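Local coordinates for protein alpha-1,2-mannosidase (Bacteroides thetaiotaomicron, PDB 2WW2) that is a calcium-dependent family GH92 glycoside hydrolase that cleaves alpha-mannosidic linkages with inversion of configuration at the anomeric carbon, at residues 109-114 with 258-263; 62-67 with 122-127; 6-11 with 262-267. All coordinates share one frame; numbering follows the deposited sequence.

Contact 1 of 3, residues 109-114 with 258-263; sequences PYNYSV and LISGKA
Tyr110 packs its CB against the methyl of Ala263. The two CB atoms lie 3.6 Å apart, and both side chains set off toward the other segment. This is the tight part of the contact. Tyr110 CB also sits 3.8 Å from the backbone Ser260 O, one turn back on the helix. The ring is met at its edge: Tyr110 CD1 comes within 3.3 Å of Ser260 OG, which lies near the ring plane. Tyr110 has CG between its backbone N and carbonyl carbon (chi1 58°), and this swings the ring along the helix to meet Ser260. Tyr110 belongs to the tight connection of a beta-hairpin made by strands 98-108 and 111-116. The hairpin is part of the N-terminal beta domain, and helix 256-271 packs against it. Tyr110 O is fixed by a hydrogen bond from Ser125 OG on the next strand. The rest of the contact is looser. Asn111 brings its CB to 3.9 Å from Ser260 OG. Ser260 and the tyrosine are partly exposed, and no hydrogen bond joins the two segments. Arg264, further along the helix, also touches Tyr110. Leu258 and Lys262 stand on the exposed side of the helix.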
loop_
_atom_site.group_PDB
_atom_site.type_symbol
_atom_site.label_atom_id
_atom_site.label_comp_id
_atom_site.label_asym_id
_atom_site.label_seq_id
_atom_site.Cartn_x
_atom_site.Cartn_y
_atom_site.Cartn_z
ATOM N N PRO A 109 -23.619 -27.711 -15.927
ATOM C CA PRO A 109 -23.280 -27.569 -17.345
ATOM C C PRO A 109 -24.329 -28.176 -18.268
ATOM O O PRO A 109 -24.407 -27.783 -19.429
ATOM C CB PRO A 109 -21.973 -28.374 -17.480
ATOM C CG PRO A 109 -21.387 -28.359 -16.097
ATOM C CD PRO A 109 -22.567 -28.409 -15.167
ATOM N N TYR A 110 -25.091 -29.159 -17.766
ATOM C CA TYR A 110 -25.986 -29.949 -18.597
ATOM C C TYR A 110 -27.456 -29.544 -18.409
ATOM O O TYR A 110 -28.329 -30.076 -19.072
ATOM C CB TYR A 110 -25.813 -31.458 -18.283
ATOM C CG TYR A 110 -26.075 -31.779 -16.835
ATOM C CD1 TYR A 110 -27.369 -32.052 -16.386
ATOM C CD2 TYR A 110 -25.038 -31.796 -15.904
ATOM C CE1 TYR A 110 -27.614 -32.328 -15.039
ATOM C CE2 TYR A 110 -25.275 -32.061 -14.570
ATOM C CZ TYR A 110 -26.557 -32.338 -14.141
ATOM O OH TYR A 110 -26.780 -32.593 -12.790
ATOM N N ASN A 111 -27.706 -28.602 -17.501
ATOM C CA ASN A 111 -29.045 -28.126 -17.211
ATOM C C ASN A 111 -29.016 -26.943 -16.245
ATOM O O ASN A 111 -28.370 -26.988 -15.216
ATOM C CB ASN A 111 -29.907 -29.248 -16.575
ATOM C CG ASN A 111 -31.365 -28.836 -16.409
ATOM O OD1 ASN A 111 -32.162 -28.938 -17.351
ATOM N ND2 ASN A 111 -31.724 -28.378 -15.221
ATOM N N TYR A 112 -29.745 -25.888 -16.580
ATOM C CA TYR A 112 -29.991 -24.803 -15.654
ATOM C C TYR A 112 -31.480 -24.779 -15.322
ATOM O O TYR A 112 -32.327 -24.762 -16.226
ATOM C CB TYR A 112 -29.573 -23.471 -16.290
ATOM C CG TYR A 112 -29.851 -22.269 -15.395
ATOM C CD1 TYR A 112 -28.867 -21.760 -14.548
ATOM C CD2 TYR A 112 -31.100 -21.656 -15.395
ATOM C CE1 TYR A 112 -29.122 -20.654 -13.711
ATOM C CE2 TYR A 112 -31.367 -20.543 -14.578
ATOM C CZ TYR A 112 -30.375 -20.051 -13.751
ATOM O OH TYR A 112 -30.648 -18.973 -12.951
ATOM N N SER A 113 -31.802 -24.805 -14.027
ATOM C CA SER A 113 -33.200 -24.803 -13.590
ATOM C C SER A 113 -33.398 -23.648 -12.591
ATOM O O SER A 113 -32.532 -23.389 -11.753
ATOM C CB SER A 113 -33.549 -26.147 -12.936
ATOM O OG SER A 113 -34.874 -26.148 -12.410
ATOM N N VAL A 114 -34.509 -22.934 -12.707
ATOM C CA VAL A 114 -34.824 -21.872 -11.745
ATOM C C VAL A 114 -36.333 -21.828 -11.535
ATOM O O VAL A 114 -37.110 -22.099 -12.466
ATOM C CB VAL A 114 -34.269 -20.507 -12.209
ATOM C CG1 VAL A 114 -34.963 -20.061 -13.510
ATOM C CG2 VAL A 114 -34.417 -19.436 -11.121
ATOM N N LEU A 258 -34.203 -35.758 -21.786
ATOM C CA LEU A 258 -33.373 -36.437 -22.787
ATOM C C LEU A 258 -32.095 -35.635 -23.073
ATOM O O LEU A 258 -30.989 -36.185 -23.042
ATOM C CB LEU A 258 -34.137 -36.677 -24.096
ATOM C CG LEU A 258 -33.369 -37.512 -25.147
ATOM C CD1 LEU A 258 -33.199 -38.950 -24.673
ATOM C CD2 LEU A 258 -34.064 -37.498 -26.524
ATOM N N ILE A 259 -32.250 -34.338 -23.339
ATOM C CA ILE A 259 -31.103 -33.475 -23.667
ATOM C C ILE A 259 -30.155 -33.348 -22.468
ATOM O O ILE A 259 -28.924 -33.387 -22.600
ATOM C CB ILE A 259 -31.570 -32.060 -24.122
ATOM C CG1 ILE A 259 -32.575 -32.174 -25.286
ATOM C CG2 ILE A 259 -30.349 -31.147 -24.474
ATOM C CD1 ILE A 259 -32.131 -33.100 -26.459
ATOM N N SER A 260 -30.743 -33.196 -21.292
ATOM C CA SER A 260 -29.978 -33.159 -20.054
ATOM C C SER A 260 -29.102 -34.422 -19.872
ATOM O O SER A 260 -27.899 -34.309 -19.614
ATOM C CB SER A 260 -30.936 -32.995 -18.867
ATOM O OG SER A 260 -30.235 -32.990 -17.635
ATOM N N GLY A 261 -29.714 -35.607 -19.966
ATOM C CA GLY A 261 -28.960 -36.873 -19.863
ATOM C C GLY A 261 -27.838 -36.965 -20.893
ATOM O O GLY A 261 -26.725 -37.407 -20.590
ATOM N N LYS A 262 -28.126 -36.578 -22.126
ATOM C CA LYS A 262 -27.098 -36.610 -23.149
ATOM C C LYS A 262 -25.937 -35.646 -22.851
ATOM O O LYS A 262 -24.777 -35.999 -23.042
ATOM C CB LYS A 262 -27.696 -36.263 -24.508
ATOM C CG LYS A 262 -28.633 -37.318 -25.071
ATOM C CD LYS A 262 -29.154 -36.833 -26.424
ATOM C CE LYS A 262 -29.911 -37.915 -27.162
ATOM N NZ LYS A 262 -30.150 -37.429 -28.557
ATOM N N ALA A 263 -26.242 -34.426 -22.412
ATOM C CA ALA A 263 -25.187 -33.463 -22.094
ATOM C C ALA A 263 -24.389 -33.927 -20.874
ATOM O O ALA A 263 -23.172 -33.761 -20.793
ATOM C CB ALA A 263 -25.783 -32.081 -21.855
#

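Contact 2 of 3, residues 62-67 with 122-127; sequences RGFRQT and TSLSAT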
loop_
_atom_site.group_PDB
_atom_site.type_symbol
_atom_site.label_atom_id
_atom_site.label_comp_id
_atom_site.label_asym_id
_atom_site.label_seq_id
_atom_site.Cartn_x
_atom_site.Cartn_y
_atom_site.Cartn_z
ATOM N N ARG A 62 -34.418 -11.570 -16.894
ATOM C CA ARG A 62 -35.048 -11.011 -18.105
ATOM C C ARG A 62 -35.222 -12.024 -19.234
ATOM O O ARG A 62 -36.068 -11.835 -20.120
ATOM C CB ARG A 62 -34.212 -9.866 -18.694
ATOM C CG ARG A 62 -33.870 -8.779 -17.712
ATOM C CD ARG A 62 -33.221 -7.608 -18.436
ATOM N NE ARG A 62 -32.553 -6.756 -17.463
ATOM C CZ ARG A 62 -32.814 -5.471 -17.289
ATOM N NH1 ARG A 62 -33.736 -4.864 -18.032
ATOM N NH2 ARG A 62 -32.141 -4.798 -16.375
ATOM N N GLY A 63 -34.396 -13.061 -19.256
ATOM C CA GLY A 63 -34.515 -14.048 -20.329
ATOM C C GLY A 63 -33.498 -15.168 -20.238
ATOM O O GLY A 63 -32.636 -15.167 -19.344
ATOM N N PHE A 64 -33.599 -16.107 -21.176
ATOM C CA PHE A 64 -32.613 -17.159 -21.330
ATOM C C PHE A 64 -32.031 -17.018 -22.716
ATOM O O PHE A 64 -32.729 -17.181 -23.699
ATOM C CB PHE A 64 -33.237 -18.537 -21.087
ATOM C CG PHE A 64 -33.805 -18.659 -19.711
ATOM C CD1 PHE A 64 -33.019 -19.116 -18.659
ATOM C CD2 PHE A 64 -35.117 -18.258 -19.456
ATOM C CE1 PHE A 64 -33.548 -19.203 -17.368
ATOM C CE2 PHE A 64 -35.652 -18.332 -18.181
ATOM C CZ PHE A 64 -34.869 -18.814 -17.128
ATOM N N ARG A 65 -30.746 -16.692 -22.765
ATOM C CA ARG A 65 -30.095 -16.288 -24.003
ATOM C C ARG A 65 -29.383 -17.441 -24.664
ATOM O O ARG A 65 -28.694 -18.225 -23.987
ATOM C CB ARG A 65 -29.028 -15.231 -23.687
ATOM C CG ARG A 65 -29.571 -13.847 -23.328
ATOM C CD ARG A 65 -29.534 -12.909 -24.541
ATOM N NE ARG A 65 -28.167 -12.519 -24.881
ATOM C CZ ARG A 65 -27.418 -11.672 -24.178
ATOM N NH1 ARG A 65 -27.882 -11.109 -23.062
ATOM N NH2 ARG A 65 -26.188 -11.394 -24.599
ATOM N N GLN A 66 -29.507 -17.525 -25.992
ATOM C CA GLN A 66 -28.534 -18.233 -26.788
ATOM C C GLN A 66 -27.399 -17.234 -26.936
ATOM O O GLN A 66 -27.597 -16.132 -27.489
ATOM C CB GLN A 66 -29.079 -18.577 -28.174
ATOM C CG GLN A 66 -27.961 -19.138 -29.086
ATOM C CD GLN A 66 -28.386 -19.263 -30.536
ATOM O OE1 GLN A 66 -28.271 -18.312 -31.329
ATOM N NE2 GLN A 66 -28.853 -20.434 -30.901
ATOM N N THR A 67 -26.220 -17.590 -26.433
ATOM C CA THR A 67 -25.107 -16.637 -26.391
ATOM C C THR A 67 -23.828 -17.237 -26.966
ATOM O O THR A 67 -23.663 -18.450 -26.996
ATOM C CB THR A 67 -24.843 -16.127 -24.925
ATOM O OG1 THR A 67 -23.812 -15.129 -24.935
ATOM C CG2 THR A 67 -24.396 -17.282 -24.020
ATOM N N THR A 122 -38.748 -23.300 -14.657
ATOM C CA THR A 122 -38.265 -23.638 -15.992
ATOM C C THR A 122 -36.867 -24.235 -15.914
ATOM O O THR A 122 -36.099 -23.913 -15.003
ATOM C CB THR A 122 -38.302 -22.409 -16.940
ATOM O OG1 THR A 122 -37.948 -22.817 -18.270
ATOM C CG2 THR A 122 -37.349 -21.340 -16.490
ATOM N N SER A 123 -36.561 -25.161 -16.820
ATOM C CA SER A 123 -35.174 -25.571 -16.990
ATOM C C SER A 123 -34.846 -25.755 -18.464
ATOM O O SER A 123 -35.746 -25.902 -19.318
ATOM C CB SER A 123 -34.817 -26.808 -16.160
ATOM O OG SER A 123 -35.240 -28.016 -16.765
ATOM N N LEU A 124 -33.559 -25.691 -18.768
ATOM C CA LEU A 124 -33.108 -25.853 -20.133
ATOM C C LEU A 124 -31.804 -26.636 -20.150
ATOM O O LEU A 124 -30.979 -26.518 -19.245
ATOM C CB LEU A 124 -32.903 -24.482 -20.794
ATOM C CG LEU A 124 -31.892 -23.530 -20.153
ATOM C CD1 LEU A 124 -31.290 -22.673 -21.220
ATOM C CD2 LEU A 124 -32.519 -22.649 -19.079
ATOM N N SER A 125 -31.608 -27.399 -21.218
ATOM C CA SER A 125 -30.403 -28.179 -21.413
ATOM C C SER A 125 -29.999 -27.969 -22.862
ATOM O O SER A 125 -30.858 -27.789 -23.722
ATOM C CB SER A 125 -30.694 -29.667 -21.144
ATOM O OG SER A 125 -30.881 -29.878 -19.742
ATOM N N ALA A 126 -28.700 -27.981 -23.142
ATOM C CA ALA A 126 -28.238 -27.666 -24.488
ATOM C C ALA A 126 -27.629 -28.871 -25.198
ATOM O O ALA A 126 -27.079 -29.769 -24.560
ATOM C CB ALA A 126 -27.217 -26.524 -24.423
ATOM N N THR A 127 -27.706 -28.874 -26.521
ATOM C CA THR A 127 -26.899 -29.764 -27.328
ATOM C C THR A 127 -25.827 -28.833 -27.907
ATOM O O THR A 127 -25.726 -27.693 -27.465
ATOM C CB THR A 127 -27.738 -30.401 -28.467
ATOM O OG1 THR A 127 -28.287 -29.372 -29.300
ATOM C CG2 THR A 127 -28.898 -31.255 -27.887
#
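Phe64 and Thr122 approach each other from opposite directions, while Leu124 slants across the phenylalanine. Thr122 CG2 meets the far end, 3.6 Å from Phe64 CZ and 3.8 Å from Phe64 CE2. Leu124 CD2 lies nearer the CD1 side of the ring, 3.6 Å from Phe64 CD1 and 4.0 Å from Phe64 CE1. Both methyls come in obliquely. In the leucine, chi1 of 60° sets CG between the backbone N and carbonyl carbon, and the second torsion turns CD2 to the ring. Thr122 turns its methyl to the ring, and its OG1 has its polar partner in Glu134. The contact is apolar and buried. The strands do not pair here: the CA atoms of Phe64 and Leu124 are 8.8 Å apart, so side chains alone bridge the interior of the beta domain. Replacing Phe64 by an alanine is likely to leave Thr122 CG2 and Leu124 CD2 without their apolar partner and to open a gap between the strands. A classic beta bulge opposite Gln44, formed by Arg62 and Gly63, precedes Phe64. Tyr112, Val114 and Phe116 of strand 111-116 also touch Phe64, and Trp41 of strand 40-44 touches Leu124. Helix 256-271 lies against Ser125.

Contact 3 of 3, residues 6-11 with 262-267; sequences EFVDYV and KAREQW
Arg264 reaches from the helix to Val8 and Asp9 near the N-terminus. Its CB makes no close approach to them. CG is the first atom to touch, lying 3.9 Å from Val8 CG1. The chain then bends about the CG-CD bond (chi3 -87°), and this brings the guanidinium close to the N-terminal segment. At the tip, Arg264 NH1 gives a hydrogen bond to Asp9 OD1 at 3.2 Å, part of a salt bridge. The bond is bent, with an N-H...O angle of 137°. The oxygen lies at the edge of the guanidinium, in its plane, and is met on its syn side. The two flat groups are strongly turned, with planes 69° apart. Arg264 NH1 also passes 4.1 Å from Val8 CG1. The other carboxylate oxygen, Asp9 OD2, accepts a 2.8 Å bond from the backbone Glu6 N, so each carboxylate oxygen has a partner. Val8 also reaches the next turn of the helix: its CG2 packs 3.5 Å from Trp267 CB, and the two side chains cross at about a right angle. The contact joins the N-terminal segment to helix 256-271 of the GH92 catalytic region. Beyond the two segments, Arg264 also touches Tyr110, Val8 N is hydrogen-bonded to Asn268 OD1, and Trp267 NE1 to Ala33 O. Phe7 stacks on Tyr288 and Val11 touches Tyr292, which wedges the N-terminal segment between helices 256-271 and 281-294.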
loop_
_atom_site.group_PDB
_atom_site.type_symbol
_atom_site.label_atom_id
_atom_site.label_comp_id
_atom_site.label_asym_id
_atom_site.label_seq_id
_atom_site.Cartn_x
_atom_site.Cartn_y
_atom_site.Cartn_z
ATOM N N GLU A 6 -20.477 -38.396 -10.092
ATOM C CA GLU A 6 -19.761 -38.407 -11.357
ATOM C C GLU A 6 -18.971 -37.107 -11.497
ATOM O O GLU A 6 -19.245 -36.140 -10.796
ATOM C CB GLU A 6 -20.763 -38.540 -12.522
ATOM C CG GLU A 6 -21.591 -39.850 -12.518
ATOM C CD GLU A 6 -20.836 -41.013 -13.171
ATOM O OE1 GLU A 6 -19.621 -40.866 -13.464
ATOM O OE2 GLU A 6 -21.435 -42.082 -13.384
ATOM N N PHE A 7 -18.017 -37.063 -12.423
ATOM C CA PHE A 7 -17.176 -35.881 -12.543
ATOM C C PHE A 7 -17.966 -34.598 -12.785
ATOM O O PHE A 7 -17.651 -33.554 -12.187
ATOM C CB PHE A 7 -16.089 -36.095 -13.602
ATOM C CG PHE A 7 -15.031 -37.075 -13.161
ATOM C CD1 PHE A 7 -14.579 -37.060 -11.841
ATOM C CD2 PHE A 7 -14.532 -38.011 -14.020
ATOM C CE1 PHE A 7 -13.619 -37.973 -11.404
ATOM C CE2 PHE A 7 -13.585 -38.928 -13.598
ATOM C CZ PHE A 7 -13.125 -38.906 -12.295
ATOM N N VAL A 8 -19.024 -34.670 -13.589
ATOM C CA VAL A 8 -19.799 -33.442 -13.894
ATOM C C VAL A 8 -20.538 -32.945 -12.649
ATOM O O VAL A 8 -20.838 -31.763 -12.543
ATOM C CB VAL A 8 -20.781 -33.634 -15.093
ATOM C CG1 VAL A 8 -21.981 -34.474 -14.653
ATOM C CG2 VAL A 8 -21.248 -32.286 -15.646
ATOM N N ASP A 9 -20.805 -33.839 -11.694
ATOM C CA ASP A 9 -21.465 -33.456 -10.429
ATOM C C ASP A 9 -20.601 -32.505 -9.589
ATOM O O ASP A 9 -21.109 -31.806 -8.706
ATOM C CB ASP A 9 -21.825 -34.692 -9.577
ATOM C CG ASP A 9 -22.867 -35.577 -10.242
ATOM O OD1 ASP A 9 -23.734 -35.024 -10.942
ATOM O OD2 ASP A 9 -22.830 -36.816 -10.058
ATOM N N TYR A 10 -19.302 -32.481 -9.853
ATOM C CA TYR A 10 -18.410 -31.575 -9.139
ATOM C C TYR A 10 -18.404 -30.156 -9.736
ATOM O O TYR A 10 -17.890 -29.216 -9.122
ATOM C CB TYR A 10 -16.988 -32.136 -9.131
ATOM C CG TYR A 10 -16.854 -33.366 -8.261
ATOM C CD1 TYR A 10 -17.050 -33.283 -6.870
ATOM C CD2 TYR A 10 -16.528 -34.590 -8.810
ATOM C CE1 TYR A 10 -16.920 -34.409 -6.050
ATOM C CE2 TYR A 10 -16.412 -35.742 -7.988
ATOM C CZ TYR A 10 -16.609 -35.621 -6.619
ATOM O OH TYR A 10 -16.497 -36.719 -5.804
ATOM N N VAL A 11 -18.986 -29.990 -10.922
ATOM C CA VAL A 11 -18.846 -28.719 -11.638
ATOM C C VAL A 11 -19.794 -27.650 -11.098
ATOM O O VAL A 11 -21.000 -27.874 -11.041
ATOM C CB VAL A 11 -19.081 -28.874 -13.156
ATOM C CG1 VAL A 11 -19.070 -27.497 -13.867
ATOM C CG2 VAL A 11 -18.023 -29.800 -13.756
ATOM N N LYS A 262 -28.126 -36.578 -22.126
ATOM C CA LYS A 262 -27.098 -36.610 -23.149
ATOM C C LYS A 262 -25.937 -35.646 -22.851
ATOM O O LYS A 262 -24.777 -35.999 -23.042
ATOM C CB LYS A 262 -27.696 -36.263 -24.508
ATOM C CG LYS A 262 -28.633 -37.318 -25.071
ATOM C CD LYS A 262 -29.154 -36.833 -26.424
ATOM C CE LYS A 262 -29.911 -37.915 -27.162
ATOM N NZ LYS A 262 -30.150 -37.429 -28.557
ATOM N N ALA A 263 -26.242 -34.426 -22.412
ATOM C CA ALA A 263 -25.187 -33.463 -22.094
ATOM C C ALA A 263 -24.389 -33.927 -20.874
ATOM O O ALA A 263 -23.172 -33.761 -20.793
ATOM C CB ALA A 263 -25.783 -32.081 -21.855
ATOM N N ARG A 264 -25.081 -34.546 -19.929
ATOM C CA ARG A 264 -24.423 -35.046 -18.749
ATOM C C ARG A 264 -23.408 -36.127 -19.149
ATOM O O ARG A 264 -22.264 -36.160 -18.658
ATOM C CB ARG A 264 -25.482 -35.663 -17.844
ATOM C CG ARG A 264 -24.964 -36.041 -16.526
ATOM C CD ARG A 264 -25.852 -37.059 -15.892
ATOM N NE ARG A 264 -26.935 -36.448 -15.154
ATOM C CZ ARG A 264 -26.799 -35.916 -13.947
ATOM N NH1 ARG A 264 -25.603 -35.882 -13.369
ATOM N NH2 ARG A 264 -27.866 -35.403 -13.329
ATOM N N GLU A 265 -23.835 -37.022 -20.040
ATOM C CA GLU A 265 -22.932 -38.060 -20.537
ATOM C C GLU A 265 -21.741 -37.462 -21.287
ATOM O O GLU A 265 -20.607 -37.886 -21.093
ATOM C CB GLU A 265 -23.675 -39.063 -21.423
ATOM C CG GLU A 265 -22.765 -40.142 -21.984
ATOM C CD GLU A 265 -23.540 -41.232 -22.677
ATOM O OE1 GLU A 265 -24.218 -40.932 -23.679
ATOM O OE2 GLU A 265 -23.474 -42.390 -22.219
ATOM N N GLN A 266 -21.984 -36.457 -22.127
ATOM C CA GLN A 266 -20.867 -35.802 -22.815
ATOM C C GLN A 266 -19.870 -35.185 -21.828
ATOM O O GLN A 266 -18.649 -35.364 -21.950
ATOM C CB GLN A 266 -21.395 -34.735 -23.780
ATOM C CG GLN A 266 -22.130 -35.351 -24.969
ATOM C CD GLN A 266 -21.218 -36.293 -25.759
ATOM O OE1 GLN A 266 -20.155 -35.882 -26.233
ATOM N NE2 GLN A 266 -21.616 -37.553 -25.883
ATOM N N TRP A 267 -20.373 -34.437 -20.849
ATOM C CA TRP A 267 -19.458 -33.831 -19.883
ATOM C C TRP A 267 -18.686 -34.904 -19.107
ATOM O O TRP A 267 -17.475 -34.787 -18.909
ATOM C CB TRP A 267 -20.193 -32.888 -18.936
ATOM C CG TRP A 267 -20.450 -31.566 -19.599
ATOM C CD1 TRP A 267 -21.647 -31.104 -20.084
ATOM C CD2 TRP A 267 -19.478 -30.558 -19.885
ATOM N NE1 TRP A 267 -21.472 -29.858 -20.649
ATOM C CE2 TRP A 267 -20.150 -29.504 -20.539
ATOM C CE3 TRP A 267 -18.091 -30.449 -19.662
ATOM C CZ2 TRP A 267 -19.490 -28.359 -20.985
ATOM C CZ3 TRP A 267 -17.441 -29.294 -20.073
ATOM C CH2 TRP A 267 -18.142 -28.268 -20.735
#

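Contacts 1 and 3 both use helix 256-271, with centres about 9 Å apart. Contact 1 sets the helix against a hairpin of the N-terminal beta domain, and contact 3 sets it against the N-terminal segment. Both are partly buried. Contact 2 is fully buried inside the beta domain and joins strand to strand. Chemistry follows place: contact 2 is wholly apolar, contact 1 mixes apolar packing with a serine hydroxyl at a ring edge, and contact 3 adds a salt bridge between partly exposed residues. Strands 111-116 and 121-126 are neighbours, which ties contact 1 to contact 2. Pro109, beside both Val11 and Trp267, ties contact 1 to contact 3.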